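Long-range contacts in cell division control protein 45 cdc45 putative (Entamoeba histolytica, PDB 6CC2), which probably serves in DNA replication as the Cdc45 component of the CMG replicative helicase, alongside the Mcm2-7 ring and GINS: residues 252-257 with 341-346; 245-250 with 348-353; 204-209 with 352-357; 259-264 with 395-400. All coordinates share one frame; numbering follows the deposited sequence.

Interaction 1 of 4, residues 252-257 with 341-346; sequences CVKMDC and SFFKKF. With EDO (1,2-ethanediol), chain K.
C252 to K254 and S341 to F343 pair as antiparallel strands, the edge strand 338-344 lying against 251-257, the middle strand of a small three-stranded mixed sheet. Their axes come within 4.8 Å with N-to-C directions 142° apart. C252 and F343 form one hydrogen-bonded pair and K254 and S341 the next; in each both N-H groups are used, the straighter bonds being F343 N to C252 O at 2.8 Å and S341 N to K254 O at 172°. V253 and F342 make the non-hydrogen-bonded pair between them, on the face that helices 199-213 and 219-233 cover. There V253 CG2 reaches F342 CD2 at 3.6 Å, the two side chains crossing at about a right angle.

The other face carries C252, K254, S341 and F343. K254 CG sits between its backbone N and carbonyl carbon (chi1 62°), 3.4 Å from F343 CE1, and the chain bends at chi3 before NZ bonds to the carbonyls of I240 and D242. Past the last bridge D256 points its side chain at S341. Its OD2 is a buried acceptor shared between S341 and the R263 guanidinium, while S341 OG also bonds to Q258. The serine hydroxyl OG gives its proton to the anti lone pair of D256 OD2 at 2.8 Å.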
loop_
_atom_site.group_PDB
_atom_site.type_symbol
_atom_site.label_atom_id
_atom_site.label_comp_id
_atom_site.label_asym_id
_atom_site.label_seq_id
_atom_site.Cartn_x
_atom_site.Cartn_y
_atom_site.Cartn_z
ATOM N N CYS A 252 -10.622 18.512 -8.598
ATOM C CA CYS A 252 -11.647 18.100 -9.548
ATOM C C CYS A 252 -11.518 16.606 -9.801
ATOM O O CYS A 252 -10.586 15.956 -9.335
ATOM C CB CYS A 252 -11.537 18.893 -10.848
ATOM S SG CYS A 252 -10.075 18.468 -11.811
ATOM N N VAL A 253 -12.475 16.076 -10.567
ATOM C CA VAL A 253 -12.519 14.666 -10.938
ATOM C C VAL A 253 -12.742 14.576 -12.434
ATOM O O VAL A 253 -13.609 15.269 -12.981
ATOM C CB VAL A 253 -13.650 13.927 -10.194
ATOM C CG1 VAL A 253 -13.810 12.515 -10.728
ATOM C CG2 VAL A 253 -13.374 13.905 -8.713
ATOM N N LYS A 254 -11.993 13.697 -13.097
ATOM C CA LYS A 254 -12.245 13.420 -14.504
ATOM C C LYS A 254 -12.046 11.935 -14.763
ATOM O O LYS A 254 -11.263 11.275 -14.074
ATOM C CB LYS A 254 -11.349 14.231 -15.447
ATOM C CG LYS A 254 -9.888 13.972 -15.314
ATOM C CD LYS A 254 -9.115 14.548 -16.505
ATOM C CE LYS A 254 -9.023 13.552 -17.639
ATOM N NZ LYS A 254 -8.085 13.998 -18.705
HETATM N N MSE A 255 -12.776 11.418 -15.746
HETATM C CA MSE A 255 -12.552 10.050 -16.249
HETATM C C MSE A 255 -11.111 9.962 -16.711
HETATM O O MSE A 255 -10.585 10.892 -17.295
HETATM C CB MSE A 255 -13.518 9.721 -17.379
HETATM C CG MSE A 255 -13.392 8.283 -17.900
HETATM SE SE MSE A 255 -13.745 6.911 -16.537
HETATM C CE MSE A 255 -15.400 7.672 -15.778
ATOM N N ASP A 256 -10.454 8.838 -16.437
ATOM C CA ASP A 256 -9.025 8.735 -16.682
ATOM C C ASP A 256 -8.689 7.306 -17.102
ATOM O O ASP A 256 -9.469 6.376 -16.905
ATOM C CB ASP A 256 -8.249 9.130 -15.427
ATOM C CG ASP A 256 -6.846 9.617 -15.727
ATOM O OD1 ASP A 256 -6.513 9.810 -16.907
ATOM O OD2 ASP A 256 -6.080 9.812 -14.755
ATOM N N CYS A 257 -7.516 7.153 -17.692
ATOM C CA CYS A 257 -6.967 5.853 -18.098
ATOM C C CYS A 257 -5.867 5.471 -17.117
ATOM O O CYS A 257 -4.791 6.078 -17.103
ATOM C CB CYS A 257 -6.440 5.934 -19.529
ATOM S SG CYS A 257 -5.827 4.355 -20.138
ATOM N N SER A 341 -10.344 9.783 -11.884
ATOM C CA SER A 341 -9.197 10.229 -11.107
ATOM C C SER A 341 -9.554 11.525 -10.382
ATOM O O SER A 341 -10.245 12.388 -10.940
ATOM C CB SER A 341 -7.985 10.482 -12.002
ATOM O OG SER A 341 -7.313 9.294 -12.340
ATOM N N PHE A 342 -9.064 11.655 -9.156
ATOM C CA PHE A 342 -9.227 12.869 -8.342
ATOM C C PHE A 342 -7.935 13.674 -8.437
ATOM O O PHE A 342 -6.844 13.128 -8.242
ATOM C CB PHE A 342 -9.537 12.458 -6.894
ATOM C CG PHE A 342 -9.943 13.582 -6.011
ATOM C CD1 PHE A 342 -8.996 14.405 -5.448
ATOM C CD2 PHE A 342 -11.287 13.821 -5.748
ATOM C CE1 PHE A 342 -9.372 15.474 -4.635
ATOM C CE2 PHE A 342 -11.674 14.880 -4.962
ATOM C CZ PHE A 342 -10.712 15.703 -4.384
ATOM N N PHE A 343 -8.052 14.957 -8.753
ATOM C CA PHE A 343 -6.903 15.806 -9.009
ATOM C C PHE A 343 -6.876 16.999 -8.054
ATOM O O PHE A 343 -7.918 17.516 -7.654
ATOM C CB PHE A 343 -6.907 16.373 -10.445
ATOM C CG PHE A 343 -6.607 15.363 -11.517
ATOM C CD1 PHE A 343 -7.604 14.547 -12.032
ATOM C CD2 PHE A 343 -5.327 15.264 -12.060
ATOM C CE1 PHE A 343 -7.327 13.640 -13.040
ATOM C CE2 PHE A 343 -5.043 14.363 -13.052
ATOM C CZ PHE A 343 -6.045 13.548 -13.561
ATOM N N LYS A 344 -5.675 17.438 -7.698
ATOM C CA LYS A 344 -5.490 18.704 -7.002
ATOM C C LYS A 344 -4.528 19.564 -7.815
ATOM O O LYS A 344 -3.504 19.068 -8.299
ATOM C CB LYS A 344 -4.942 18.478 -5.589
ATOM C CG LYS A 344 -4.637 19.784 -4.845
ATOM C CD LYS A 344 -4.047 19.510 -3.478
ATOM C CE LYS A 344 -3.498 20.807 -2.859
ATOM N NZ LYS A 344 -4.541 21.826 -2.698
ATOM N N LYS A 345 -4.870 20.851 -7.963
ATOM C CA LYS A 345 -4.030 21.789 -8.696
ATOM C C LYS A 345 -2.877 22.278 -7.823
ATOM O O LYS A 345 -3.081 22.677 -6.675
ATOM C CB LYS A 345 -4.862 22.976 -9.165
ATOM C CG LYS A 345 -4.198 23.811 -10.246
ATOM C CD LYS A 345 -5.128 24.915 -10.714
ATOM C CE LYS A 345 -4.582 25.644 -11.923
ATOM N NZ LYS A 345 -5.514 26.722 -12.359
ATOM N N PHE A 346 -1.667 22.222 -8.365
ATOM C CA PHE A 346 -0.456 22.725 -7.713
ATOM C C PHE A 346 0.082 23.838 -8.612
ATOM O O PHE A 346 0.685 23.559 -9.652
ATOM C CB PHE A 346 0.573 21.626 -7.516
ATOM C CG PHE A 346 0.139 20.521 -6.587
ATOM C CD1 PHE A 346 0.206 20.686 -5.213
ATOM C CD2 PHE A 346 -0.327 19.332 -7.084
ATOM C CE1 PHE A 346 -0.170 19.673 -4.362
ATOM C CE2 PHE A 346 -0.706 18.303 -6.233
ATOM C CZ PHE A 346 -0.630 18.483 -4.868
HETATM C C1 EDO K . -5.102 9.750 -19.912
HETATM O O1 EDO K . -5.988 10.513 -20.739
HETATM C C2 EDO K . -4.001 10.661 -19.379
HETATM O O2 EDO K . -4.582 11.784 -18.708
#

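Interaction 2 of 4, residues 245-250 with 348-353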
loop_
_atom_site.group_PDB
_atom_site.type_symbol
_atom_site.label_atom_id
_atom_site.label_comp_id
_atom_site.label_asym_id
_atom_site.label_seq_id
_atom_site.Cartn_x
_atom_site.Cartn_y
_atom_site.Cartn_z
ATOM N N GLN A 245 -7.474 22.876 -17.773
ATOM C CA GLN A 245 -6.881 24.208 -17.713
ATOM C C GLN A 245 -7.911 25.292 -17.412
ATOM O O GLN A 245 -7.527 26.401 -17.024
ATOM C CB GLN A 245 -6.165 24.519 -19.028
ATOM C CG GLN A 245 -5.117 23.487 -19.419
ATOM C CD GLN A 245 -4.047 23.305 -18.354
ATOM O OE1 GLN A 245 -3.911 22.227 -17.767
ATOM N NE2 GLN A 245 -3.282 24.360 -18.100
ATOM N N THR A 246 -9.200 25.000 -17.576
ATOM C CA THR A 246 -10.254 25.973 -17.340
ATOM C C THR A 246 -11.067 25.698 -16.080
ATOM O O THR A 246 -11.956 26.485 -15.753
ATOM C CB THR A 246 -11.191 26.034 -18.557
ATOM O OG1 THR A 246 -11.966 27.236 -18.505
ATOM C CG2 THR A 246 -12.134 24.838 -18.591
ATOM N N VAL A 247 -10.780 24.624 -15.342
ATOM C CA VAL A 247 -11.596 24.326 -14.170
ATOM C C VAL A 247 -11.303 25.354 -13.086
ATOM O O VAL A 247 -10.142 25.708 -12.835
ATOM C CB VAL A 247 -11.350 22.893 -13.665
ATOM C CG1 VAL A 247 -11.274 21.914 -14.828
ATOM C CG2 VAL A 247 -10.119 22.835 -12.827
ATOM N N LYS A 248 -12.356 25.824 -12.425
ATOM C CA LYS A 248 -12.260 26.901 -11.451
ATOM C C LYS A 248 -12.121 26.416 -10.011
ATOM O O LYS A 248 -11.956 27.244 -9.111
ATOM C CB LYS A 248 -13.490 27.802 -11.553
ATOM C CG LYS A 248 -13.559 28.642 -12.813
ATOM C CD LYS A 248 -12.886 29.993 -12.612
ATOM C CE LYS A 248 -13.086 30.895 -13.818
ATOM N NZ LYS A 248 -12.673 32.299 -13.528
ATOM N N THR A 249 -12.199 25.111 -9.772
ATOM C CA THR A 249 -12.088 24.562 -8.428
ATOM C C THR A 249 -10.661 24.097 -8.165
ATOM O O THR A 249 -9.941 23.730 -9.103
ATOM C CB THR A 249 -13.068 23.396 -8.268
ATOM O OG1 THR A 249 -12.816 22.422 -9.285
ATOM C CG2 THR A 249 -14.530 23.892 -8.375
ATOM N N PRO A 250 -10.198 24.147 -6.910
ATOM C CA PRO A 250 -8.827 23.704 -6.613
ATOM C C PRO A 250 -8.621 22.215 -6.690
ATOM O O PRO A 250 -7.459 21.778 -6.659
ATOM C CB PRO A 250 -8.597 24.188 -5.171
ATOM C CG PRO A 250 -9.968 24.379 -4.624
ATOM C CD PRO A 250 -10.772 24.901 -5.782
HETATM N N MSE A 348 0.148 25.944 -11.499
HETATM C CA MSE A 348 -0.483 25.848 -12.801
HETATM C C MSE A 348 -0.584 24.395 -13.277
HETATM O O MSE A 348 -1.053 24.121 -14.371
HETATM C CB MSE A 348 0.296 26.662 -13.834
HETATM C CG MSE A 348 0.222 28.169 -13.622
HETATM SE SE MSE A 348 -1.590 28.865 -13.833
HETATM C CE MSE A 348 -1.887 28.380 -15.700
ATOM N N ASP A 349 -0.134 23.474 -12.437
ATOM C CA ASP A 349 0.008 22.059 -12.793
ATOM C C ASP A 349 -1.194 21.293 -12.250
ATOM O O ASP A 349 -1.377 21.190 -11.033
ATOM C CB ASP A 349 1.315 21.516 -12.222
ATOM C CG ASP A 349 1.582 20.074 -12.602
ATOM O OD1 ASP A 349 0.665 19.389 -13.096
ATOM O OD2 ASP A 349 2.729 19.616 -12.394
ATOM N N TYR A 350 -2.011 20.758 -13.158
ATOM C CA TYR A 350 -3.170 19.929 -12.815
ATOM C C TYR A 350 -2.986 18.488 -13.277
ATOM O O TYR A 350 -3.959 17.768 -13.517
ATOM C CB TYR A 350 -4.457 20.523 -13.401
ATOM C CG TYR A 350 -5.595 20.701 -12.423
ATOM C CD1 TYR A 350 -5.865 19.744 -11.440
ATOM C CD2 TYR A 350 -6.409 21.821 -12.485
ATOM C CE1 TYR A 350 -6.905 19.926 -10.541
ATOM C CE2 TYR A 350 -7.456 22.014 -11.601
ATOM C CZ TYR A 350 -7.707 21.053 -10.637
ATOM O OH TYR A 350 -8.764 21.248 -9.755
ATOM N N SER A 351 -1.739 18.031 -13.375
ATOM C CA SER A 351 -1.448 16.710 -13.919
ATOM C C SER A 351 -1.257 15.630 -12.857
ATOM O O SER A 351 -1.075 14.465 -13.212
ATOM C CB SER A 351 -0.182 16.776 -14.803
ATOM O OG SER A 351 0.992 16.960 -14.014
ATOM N N ILE A 352 -1.334 15.974 -11.574
ATOM C CA ILE A 352 -1.099 15.016 -10.506
ATOM C C ILE A 352 -2.443 14.567 -9.941
ATOM O O ILE A 352 -3.131 15.342 -9.251
ATOM C CB ILE A 352 -0.213 15.615 -9.403
ATOM C CG1 ILE A 352 1.147 16.046 -9.967
ATOM C CG2 ILE A 352 -0.024 14.585 -8.298
ATOM C CD1 ILE A 352 2.088 16.673 -8.946
ATOM N N SER A 353 -2.795 13.311 -10.195
ATOM C CA SER A 353 -3.984 12.708 -9.612
ATOM C C SER A 353 -3.650 12.059 -8.267
ATOM O O SER A 353 -2.482 11.869 -7.901
ATOM C CB SER A 353 -4.570 11.662 -10.545
ATOM O OG SER A 353 -3.794 10.488 -10.448
#
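Y350 swings its ring toward the 245-250 loop through an unusual first torsion, chi1 -129°, which sets CG away from the staggered positions and aims the ring axis, and OH with it, at the carbonyl of T249; chi2 sets only the plane of the ring. V247 meets the same ring from the other segment: chi1 -43° puts CG1 anti to the carbonyl carbon and leaves CG2 between the backbone N and the carbonyl carbon, on the CE2 side of the tyrosine. The modelled approach there is too close to be trusted in detail, so it is best read simply as valine against ring. Both segments are loops, one leading into strand 251-257 and the other joining strand 338-344 to helix 354-364, so the contact ties together two connections at the end of the small sheet.

The polar link is Y350 OH to T249 O, 2.8 Å. The oxygen of T249 lies near the plane of the tyrosine ring, at its edge, whereas the hydroxyl stands 41° out of the carbonyl plane. P250 follows directly, its carbonyl carbon C 3.2 Å from Y350 OH, and P250 is itself joined to K345 through the backbone. On the far side of Y350 an Asx turn shapes the loop: D349 OD1 takes S351 N at 2.8 Å and S351 OG at 2.6 Å, and K311 also bonds to that serine hydroxyl.

Y350 is thus a buried aromatic whose phenol proton is spent on a main-chain oxygen, joining the largely exposed 245-250 loop to the loop before helix 354-364 through a single hydroxyl-to-carbonyl bond.

Interaction 3 of 4, residues 204-209 with 352-357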
loop_
_atom_site.group_PDB
_atom_site.type_symbol
_atom_site.label_atom_id
_atom_site.label_comp_id
_atom_site.label_asym_id
_atom_site.label_seq_id
_atom_site.Cartn_x
_atom_site.Cartn_y
_atom_site.Cartn_z
ATOM N N ALA A 204 -7.775 12.217 1.635
ATOM C CA ALA A 204 -8.640 11.046 1.652
ATOM C C ALA A 204 -8.652 10.347 0.300
ATOM O O ALA A 204 -8.726 9.102 0.229
ATOM C CB ALA A 204 -10.066 11.449 2.054
ATOM N N ALA A 205 -8.640 11.115 -0.798
ATOM C CA ALA A 205 -8.571 10.496 -2.117
ATOM C C ALA A 205 -7.304 9.665 -2.274
ATOM O O ALA A 205 -7.350 8.536 -2.791
ATOM C CB ALA A 205 -8.639 11.567 -3.217
ATOM N N ILE A 206 -6.162 10.185 -1.792
ATOM C CA ILE A 206 -4.907 9.441 -1.848
ATOM C C ILE A 206 -5.019 8.148 -1.058
ATOM O O ILE A 206 -4.525 7.091 -1.489
ATOM C CB ILE A 206 -3.742 10.316 -1.342
ATOM C CG1 ILE A 206 -3.526 11.457 -2.345
ATOM C CG2 ILE A 206 -2.470 9.475 -1.127
ATOM C CD1 ILE A 206 -2.575 12.507 -1.898
ATOM N N GLY A 207 -5.678 8.213 0.107
ATOM C CA GLY A 207 -5.836 7.017 0.932
ATOM C C GLY A 207 -6.631 5.914 0.251
ATOM O O GLY A 207 -6.241 4.747 0.300
ATOM N N VAL A 208 -7.749 6.254 -0.394
ATOM C CA VAL A 208 -8.536 5.221 -1.039
ATOM C C VAL A 208 -7.862 4.752 -2.327
ATOM O O VAL A 208 -7.965 3.587 -2.689
ATOM C CB VAL A 208 -9.978 5.679 -1.285
ATOM C CG1 VAL A 208 -10.066 6.729 -2.358
ATOM C CG2 VAL A 208 -10.851 4.463 -1.655
ATOM N N CYS A 209 -7.150 5.641 -3.029
ATOM C CA CYS A 209 -6.329 5.191 -4.142
ATOM C C CYS A 209 -5.278 4.182 -3.669
ATOM O O CYS A 209 -5.012 3.190 -4.360
ATOM C CB CYS A 209 -5.635 6.376 -4.813
ATOM S SG CYS A 209 -6.741 7.408 -5.771
ATOM N N ILE A 352 -1.334 15.974 -11.574
ATOM C CA ILE A 352 -1.099 15.016 -10.506
ATOM C C ILE A 352 -2.443 14.567 -9.941
ATOM O O ILE A 352 -3.131 15.342 -9.251
ATOM C CB ILE A 352 -0.213 15.615 -9.403
ATOM C CG1 ILE A 352 1.147 16.046 -9.967
ATOM C CG2 ILE A 352 -0.024 14.585 -8.298
ATOM C CD1 ILE A 352 2.088 16.673 -8.946
ATOM N N SER A 353 -2.795 13.311 -10.195
ATOM C CA SER A 353 -3.984 12.708 -9.612
ATOM C C SER A 353 -3.650 12.059 -8.267
ATOM O O SER A 353 -2.482 11.869 -7.901
ATOM C CB SER A 353 -4.570 11.662 -10.545
ATOM O OG SER A 353 -3.794 10.488 -10.448
ATOM N N ALA A 354 -4.703 11.682 -7.542
ATOM C CA ALA A 354 -4.511 10.980 -6.275
ATOM C C ALA A 354 -3.909 9.602 -6.486
ATOM O O ALA A 354 -3.268 9.086 -5.570
ATOM C CB ALA A 354 -5.836 10.904 -5.521
ATOM N N PHE A 355 -4.069 8.996 -7.683
ATOM C CA PHE A 355 -3.352 7.764 -7.969
ATOM C C PHE A 355 -1.866 8.032 -8.136
ATOM O O PHE A 355 -1.029 7.284 -7.610
ATOM C CB PHE A 355 -3.895 7.096 -9.226
ATOM C CG PHE A 355 -5.132 6.275 -8.999
ATOM C CD1 PHE A 355 -5.105 5.195 -8.140
ATOM C CD2 PHE A 355 -6.299 6.570 -9.648
ATOM C CE1 PHE A 355 -6.235 4.420 -7.950
ATOM C CE2 PHE A 355 -7.425 5.791 -9.469
ATOM C CZ PHE A 355 -7.386 4.731 -8.610
ATOM N N ASP A 356 -1.520 9.097 -8.874
ATOM C CA ASP A 356 -0.113 9.448 -9.039
ATOM C C ASP A 356 0.528 9.679 -7.678
ATOM O O ASP A 356 1.643 9.210 -7.399
ATOM C CB ASP A 356 0.058 10.710 -9.879
ATOM C CG ASP A 356 -0.482 10.576 -11.293
ATOM O OD1 ASP A 356 -0.411 9.485 -11.888
ATOM O OD2 ASP A 356 -0.982 11.636 -11.815
ATOM N N ALA A 357 -0.156 10.453 -6.832
ATOM C CA ALA A 357 0.373 10.770 -5.517
ATOM C C ALA A 357 0.496 9.525 -4.646
ATOM O O ALA A 357 1.481 9.379 -3.902
ATOM C CB ALA A 357 -0.522 11.805 -4.849
#
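A354, at the first turn of helix 354-364, pushes its methyl into a hollow on helix 199-213 lined by A205, I206 and C209. This is a close helix-to-helix packing built on small residues: the CA atoms of I206 and A354 are 4.7 Å apart, a spacing that short side chains allow. A354 CB is the bump. It lies 3.7 Å from A205 CB on one side and 3.6 Å from C209 SG on another, with I206 CG1 completing the hollow. One turn further along, A357 offers a second methyl, and the I206 chain reaches over to it, CD1 sitting 3.7 Å from A357 CB.

C209, one wall of that hollow, also meets F355. Its SG, anti to the carbonyl carbon (chi1 -72°), is carried over the face of the F355 ring, while its CB meets F355 CD1 at 3.6 Å. F355 starts out pointing away from helix 199-213, yet its ring comes back against the cysteine; Y222 of helix 219-233 meets the same ring.

The start of the helix is fixed by a capping box. S353 OG accepts from D356 N at 169°, and D356 OD2 in turn accepts from S353 N, approached from above the carboxylate plane. That same OD2 is in a salt bridge with R263, so the aspartate that closes the capping box is also tied to a neighbouring loop. Beside the A354 bump, C209 SG stands 3.6 Å from the F355 ring centroid and only 10° off the ring normal.

Interaction 4 of 4, residues 259-264 with 395-400; sequences LMLLRH and FGFAKC. With EDO (1,2-ethanediol), chain K.
L261 sits in a type II beta turn from L259 to L262 that follows strand 251-257, and H264 comes just after the short 3-10 segment 262-263; both face one side of helix 393-417, with the H264 and F397 CA atoms 7.1 Å apart. This is a loop-on-helix packing made of side chains, with no hydrogen bond across it.

Its main element is an offset stack of H264 on F397. The planes are at 19° and the centroids 4.2 Å apart, displaced enough that F397 CE2 sits toward the rim of the imidazole face, with H264 ND1 at 3.5 Å. H264 CG is set anti to the carbonyl carbon (chi1 -46°), and its CB also lies over the F397 ring in a CH-pi contact. R263 CB covers the opposite imidazole face, so the ring is sandwiched, while NE2 has weak bonds to D356 and S351 outside the contact.

L261 splits its two methyls between neighbours on the helix. The L261 and F397 side chains cross obliquely, L261 CD2 lying 3.6 Å from F397 CD1, and L261 CD1 meets C400 SG at 3.7 Å, one turn further along. The selenium of M260, a selenomethionine, approaches C400 SG more loosely.

R263 points the other way. Besides its two aspartate partners, it bonds from NE to the carbonyl of S351, holding the turn to the loop before helix 354-364. At the edge of the flat guanidinium, R263 NH1 gives a hydrogen to O2 of a bound ethanediol, probably from the crystallisation liquor, at 3.0 Å.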
loop_
_atom_site.group_PDB
_atom_site.type_symbol
_atom_site.label_atom_id
_atom_site.label_comp_id
_atom_site.label_asym_id
_atom_site.label_seq_id
_atom_site.Cartn_x
_atom_site.Cartn_y
_atom_site.Cartn_z
ATOM N N LEU A 259 -3.288 3.853 -16.306
ATOM C CA LEU A 259 -1.941 3.298 -16.485
ATOM C C LEU A 259 -1.006 4.005 -15.510
ATOM O O LEU A 259 -1.091 5.224 -15.315
ATOM C CB LEU A 259 -1.458 3.482 -17.915
ATOM C CG LEU A 259 -2.251 2.742 -18.992
ATOM C CD1 LEU A 259 -1.684 3.092 -20.358
ATOM C CD2 LEU A 259 -2.201 1.227 -18.764
HETATM N N MSE A 260 -0.145 3.231 -14.875
HETATM C CA MSE A 260 0.686 3.743 -13.782
HETATM C C MSE A 260 1.547 4.921 -14.174
HETATM O O MSE A 260 2.427 4.805 -15.058
HETATM C CB MSE A 260 1.616 2.589 -13.268
HETATM C CG MSE A 260 2.636 3.073 -12.270
HETATM SE SE MSE A 260 3.687 1.562 -11.569
HETATM C CE MSE A 260 4.255 0.716 -13.168
ATOM N N LEU A 261 1.301 6.070 -13.538
ATOM C CA LEU A 261 2.097 7.279 -13.693
ATOM C C LEU A 261 2.221 7.745 -15.145
ATOM O O LEU A 261 3.183 8.413 -15.498
ATOM C CB LEU A 261 3.494 7.088 -13.079
ATOM C CG LEU A 261 3.496 6.998 -11.556
ATOM C CD1 LEU A 261 4.928 6.744 -11.066
ATOM C CD2 LEU A 261 2.961 8.258 -10.919
ATOM N N LEU A 262 1.221 7.431 -15.974
ATOM C CA LEU A 262 1.283 7.746 -17.398
ATOM C C LEU A 262 1.682 9.200 -17.661
ATOM O O LEU A 262 2.574 9.466 -18.462
ATOM C CB LEU A 262 -0.069 7.432 -18.033
ATOM C CG LEU A 262 -0.247 7.735 -19.534
ATOM C CD1 LEU A 262 0.725 6.911 -20.351
ATOM C CD2 LEU A 262 -1.680 7.502 -19.987
ATOM N N ARG A 263 1.004 10.160 -17.033
ATOM C CA ARG A 263 1.293 11.558 -17.297
ATOM C C ARG A 263 2.706 11.944 -16.903
ATOM O O ARG A 263 3.226 12.940 -17.400
ATOM C CB ARG A 263 0.274 12.446 -16.579
ATOM C CG ARG A 263 -1.091 12.489 -17.244
ATOM C CD ARG A 263 -2.078 13.381 -16.461
ATOM N NE ARG A 263 -2.308 12.804 -15.134
ATOM C CZ ARG A 263 -3.141 11.797 -14.900
ATOM N NH1 ARG A 263 -3.869 11.269 -15.873
ATOM N NH2 ARG A 263 -3.251 11.320 -13.672
ATOM N N HIS A 264 3.350 11.163 -16.040
ATOM C CA HIS A 264 4.684 11.465 -15.524
ATOM C C HIS A 264 5.727 10.501 -16.071
ATOM O O HIS A 264 6.842 10.394 -15.538
ATOM C CB HIS A 264 4.613 11.443 -13.999
ATOM C CG HIS A 264 3.422 12.186 -13.495
ATOM N ND1 HIS A 264 3.322 13.561 -13.570
ATOM C CD2 HIS A 264 2.238 11.751 -13.005
ATOM C CE1 HIS A 264 2.132 13.931 -13.117
ATOM N NE2 HIS A 264 1.452 12.850 -12.798
ATOM N N PHE A 395 10.523 13.388 -7.150
ATOM C CA PHE A 395 11.388 12.380 -6.539
ATOM C C PHE A 395 10.633 11.068 -6.336
ATOM O O PHE A 395 11.185 9.985 -6.572
ATOM C CB PHE A 395 11.928 12.904 -5.207
ATOM C CG PHE A 395 12.911 11.980 -4.541
ATOM C CD1 PHE A 395 14.224 11.911 -4.977
ATOM C CD2 PHE A 395 12.521 11.184 -3.481
ATOM C CE1 PHE A 395 15.127 11.062 -4.365
ATOM C CE2 PHE A 395 13.419 10.331 -2.867
ATOM C CZ PHE A 395 14.721 10.272 -3.309
ATOM N N GLY A 396 9.380 11.146 -5.892
ATOM C CA GLY A 396 8.573 9.942 -5.733
ATOM C C GLY A 396 8.261 9.270 -7.055
ATOM O O GLY A 396 8.320 8.046 -7.155
ATOM N N PHE A 397 7.899 10.056 -8.075
ATOM C CA PHE A 397 7.679 9.490 -9.399
ATOM C C PHE A 397 8.935 8.761 -9.876
ATOM O O PHE A 397 8.867 7.637 -10.385
ATOM C CB PHE A 397 7.313 10.574 -10.414
ATOM C CG PHE A 397 6.034 11.318 -10.117
ATOM C CD1 PHE A 397 5.017 10.754 -9.366
ATOM C CD2 PHE A 397 5.855 12.608 -10.611
ATOM C CE1 PHE A 397 3.859 11.473 -9.100
ATOM C CE2 PHE A 397 4.700 13.318 -10.358
ATOM C CZ PHE A 397 3.690 12.745 -9.609
ATOM N N ALA A 398 10.104 9.390 -9.691
ATOM C CA ALA A 398 11.343 8.780 -10.182
ATOM C C ALA A 398 11.647 7.481 -9.452
ATOM O O ALA A 398 12.069 6.490 -10.080
ATOM C CB ALA A 398 12.509 9.754 -10.029
ATOM N N LYS A 399 11.463 7.467 -8.124
ATOM C CA LYS A 399 11.740 6.254 -7.366
ATOM C C LYS A 399 10.800 5.128 -7.792
ATOM O O LYS A 399 11.233 3.974 -7.970
ATOM C CB LYS A 399 11.602 6.510 -5.869
ATOM C CG LYS A 399 12.027 5.332 -5.001
ATOM C CD LYS A 399 11.918 5.674 -3.493
ATOM C CE LYS A 399 12.332 4.484 -2.630
ATOM N NZ LYS A 399 12.216 4.794 -1.167
ATOM N N CYS A 400 9.518 5.451 -7.977
ATOM C CA CYS A 400 8.549 4.454 -8.410
ATOM C C CYS A 400 8.899 3.914 -9.791
ATOM O O CYS A 400 8.821 2.710 -10.039
ATOM C CB CYS A 400 7.143 5.092 -8.402
ATOM S SG CYS A 400 5.829 3.962 -8.753
HETATM C C1 EDO K . -5.102 9.750 -19.912
HETATM O O1 EDO K . -5.988 10.513 -20.739
HETATM C C2 EDO K . -4.001 10.661 -19.379
HETATM O O2 EDO K . -4.582 11.784 -18.708
#

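In the fold
All four contacts lie in the CDC45 family region, and their segments follow one another as 204-209, 245-250, 252-257, 259-264, then 341-346, 348-353, 352-357 and 395-400. Interactions 1 and 2, strand pair beside loop pair, have centres about 8 Å apart. The centres of interactions 1 and 3 are about 9 Å apart; strand 338-344 leads into helix 354-364, and F342 O bonds to A354 N. Interactions 2 and 3 share I352 and S353. Interaction 4 crosses interaction 2 along the chain, their centres about 18 Å apart, and R263 links it to all the others. R263 and the strand-to-helix connection thereby join the three-stranded sheet to helices 199-213, 354-364 and 393-417.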